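Local coordinates for protein HP0420 homologue (Helicobacter felis, PDB 3LW3) that is of unknown function but adopts a hotdog fold, consistent with a role in binding or processing acyl-thioester substrates, at residues B[42-46]-B[90-94]. Numbering follows the deposited sequence.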
ATOM      1  N   LEU B  42       0.607  12.344  -4.774  1.00 16.61           N
ATOM      2  CA  LEU B  42      -0.701  12.016  -4.219  1.00 17.98           C
ATOM      3  C   LEU B  42      -1.359  13.248  -3.631  1.00 18.04           C
ATOM      4  O   LEU B  42      -0.835  13.847  -2.712  1.00 18.26           O
ATOM      5  CB  LEU B  42      -0.566  10.961  -3.129  1.00 19.19           C
ATOM      6  CG  LEU B  42      -1.838  10.656  -2.330  1.00 19.06           C
ATOM      7  CD1 LEU B  42      -2.852  10.018  -3.192  1.00 21.96           C
ATOM      8  CD2 LEU B  42      -1.530   9.792  -1.117  1.00 20.05           C
ATOM      9  N   THR B  43      -2.511  13.598  -4.182  1.00 19.05           N
ATOM     10  CA  THR B  43      -3.395  14.607  -3.586  1.00 21.22           C
ATOM     11  C   THR B  43      -4.644  13.873  -3.031  1.00 18.67           C
ATOM     12  O   THR B  43      -5.520  13.437  -3.786  1.00 20.29           O
ATOM     13  CB  THR B  43      -3.663  15.743  -4.601  1.00 25.75           C
ATOM     14  OG1 THR B  43      -3.892  15.185  -5.921  1.00 28.95           O
ATOM     15  CG2 THR B  43      -2.411  16.609  -4.719  1.00 23.50           C
ATOM     16  N   PRO B  44      -4.638  13.598  -1.699  1.00 18.12           N
ATOM     17  CA  PRO B  44      -5.631  12.626  -1.221  1.00 16.06           C
ATOM     18  C   PRO B  44      -7.062  13.081  -1.442  1.00 17.41           C
ATOM     19  O   PRO B  44      -7.331  14.278  -1.300  1.00 21.36           O
ATOM     20  CB  PRO B  44      -5.329  12.535   0.265  1.00 18.62           C
ATOM     21  CG  PRO B  44      -3.854  12.826   0.366  1.00 18.44           C
ATOM     22  CD  PRO B  44      -3.654  13.921  -0.651  1.00 17.58           C
ATOM     23  N   LYS B  45      -7.933  12.125  -1.762  1.00 15.93           N
ATOM     24  CA  LYS B  45      -9.372  12.360  -2.012  1.00 17.88           C
ATOM     25  C   LYS B  45     -10.210  11.832  -0.851  1.00 19.77           C
ATOM     26  O   LYS B  45      -9.750  10.968  -0.070  1.00 18.28           O
ATOM     27  CB  LYS B  45      -9.811  11.672  -3.303  1.00 17.85           C
ATOM     28  CG  LYS B  45      -9.002  12.104  -4.576  1.00 18.90           C
ATOM     29  CD  LYS B  45      -8.875  13.627  -4.631  1.00 18.34           C
ATOM     30  CE  LYS B  45      -8.130  14.073  -5.941  1.00 20.73           C
ATOM     31  NZ  LYS B  45      -6.764  13.424  -6.124  1.00 18.84           N
ATOM     32  N   GLU B  46     -11.432  12.352  -0.714  1.00 18.55           N
ATOM     33  CA  GLU B  46     -12.300  11.918   0.373  1.00 20.55           C
ATOM     34  C   GLU B  46     -12.436  10.406   0.490  1.00 19.66           C
ATOM     35  O   GLU B  46     -12.415   9.881   1.619  1.00 19.81           O
ATOM     36  CB  GLU B  46     -13.667  12.578   0.272  1.00 23.43           C
ATOM     37  CG  GLU B  46     -13.620  13.974   0.813  1.00 25.31           C
ATOM     38  CD  GLU B  46     -14.846  14.817   0.426  1.00 31.41           C
ATOM     39  OE1 GLU B  46     -15.973  14.244   0.392  1.00 31.51           O
ATOM     40  OE2 GLU B  46     -14.670  16.041   0.151  1.00 30.78           O
ATOM     41  N   ILE B  90      -1.845  12.385   7.249  1.00 16.91           N
ATOM     42  CA  ILE B  90      -2.061  13.251   6.101  1.00 16.22           C
ATOM     43  C   ILE B  90      -3.573  13.530   5.986  1.00 18.35           C
ATOM     44  O   ILE B  90      -4.404  12.614   6.230  1.00 17.38           O
ATOM     45  CB  ILE B  90      -1.493  12.540   4.808  1.00 16.81           C
ATOM     46  CG1 ILE B  90      -0.023  12.182   4.964  1.00 16.76           C
ATOM     47  CG2 ILE B  90      -1.655  13.389   3.598  1.00 16.51           C
ATOM     48  CD1 ILE B  90       0.841  13.281   5.431  1.00 17.75           C
ATOM     49  N   GLU B  91      -3.920  14.758   5.623  1.00 18.53           N
ATOM     50  CA  GLU B  91      -5.309  15.179   5.378  1.00 18.03           C
ATOM     51  C   GLU B  91      -5.533  15.379   3.903  1.00 19.92           C
ATOM     52  O   GLU B  91      -4.569  15.580   3.134  1.00 18.45           O
ATOM     53  CB  GLU B  91      -5.593  16.524   6.084  1.00 20.75           C
ATOM     54  CG  GLU B  91      -5.471  16.484   7.581  1.00 20.62           C
ATOM     55  CD  GLU B  91      -5.547  17.896   8.168  1.00 22.10           C
ATOM     56  OE1 GLU B  91      -4.492  18.440   8.563  1.00 21.02           O
ATOM     57  OE2 GLU B  91      -6.664  18.452   8.194  1.00 25.32           O
ATOM     58  N   ILE B  92      -6.811  15.408   3.487  1.00 18.96           N
ATOM     59  CA  ILE B  92      -7.115  15.778   2.109  1.00 19.27           C
ATOM     60  C   ILE B  92      -6.559  17.159   1.827  1.00 20.30           C
ATOM     61  O   ILE B  92      -6.319  17.943   2.735  1.00 20.95           O
ATOM     62  CB  ILE B  92      -8.632  15.726   1.820  1.00 22.21           C
ATOM     63  CG1 ILE B  92      -9.367  16.596   2.822  1.00 22.92           C
ATOM     64  CG2 ILE B  92      -9.141  14.257   1.793  1.00 21.66           C
ATOM     65  CD1 ILE B  92     -10.847  16.783   2.463  1.00 27.34           C
ATOM     66  N   LYS B  93      -6.308  17.421   0.552  1.00 20.78           N
ATOM     67  CA  LYS B  93      -5.742  18.700   0.090  1.00 22.26           C
ATOM     68  C   LYS B  93      -4.241  18.780   0.237  1.00 21.12           C
ATOM     69  O   LYS B  93      -3.625  19.604  -0.438  1.00 22.49           O
ATOM     70  CB  LYS B  93      -6.398  19.941   0.733  1.00 22.22           C
ATOM     71  CG  LYS B  93      -7.883  20.115   0.407  1.00 26.82           C
ATOM     72  CD  LYS B  93      -8.370  21.466   0.942  1.00 29.67           C
ATOM     73  CE  LYS B  93      -9.898  21.570   1.007  1.00 37.66           C
ATOM     74  NZ  LYS B  93     -10.413  22.939   1.461  1.00 40.95           N
ATOM     75  N   GLN B  94      -3.625  17.929   1.066  1.00 19.64           N
ATOM     76  CA  GLN B  94      -2.164  17.949   1.115  1.00 18.19           C
ATOM     77  C   GLN B  94      -1.569  17.255  -0.107  1.00 17.65           C
ATOM     78  O   GLN B  94      -1.844  16.090  -0.321  1.00 20.71           O
ATOM     79  CB  GLN B  94      -1.653  17.281   2.400  1.00 17.75           C
ATOM     80  CG  GLN B  94      -1.976  18.020   3.695  1.00 17.08           C
ATOM     81  CD  GLN B  94      -1.248  17.391   4.879  1.00 19.08           C
ATOM     82  OE1 GLN B  94      -1.870  16.717   5.726  1.00 19.02           O
ATOM     83  NE2 GLN B  94       0.090  17.594   4.947  1.00 17.11           N
TER
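The ring of P44 packs on I90 and on the turn that follows it, its CG 3.9 Å from CG2 of I90 and 4.0 Å from the carbonyl O of E91. This type II beta turn from E91 to Q94, with K93 in the positive-phi position, is closed by a backbone hydrogen bond from Q94 N to E91 O (3.3 Å), while OE1 of the Q94 side chain accepts from E91 N at 2.8 Å. I92 supplies the other main apolar surface: its CG2 packs 3.6 Å from P44 O and 3.7 Å from K45 C, and its CD1 lies 4.3 Å from E46 CG. The contact between the two segments is essentially van der Waals packing. The CA-to-CB bond of K45 leads away from the turn, and its side chain curls back on its own segment, NZ donating to T43 O at 2.6 Å. L42 and I90 are buried and both touch I60 of helix 57-72, and a backbone hydrogen bond between L42 and I96 continues the sheet pairing alongside. This packing joins the exit of strand 37-42 to the connection entering its antiparallel neighbour 96-105, at one end of the strands of a hotdog fold, in which an antiparallel sheet wraps around a central helix.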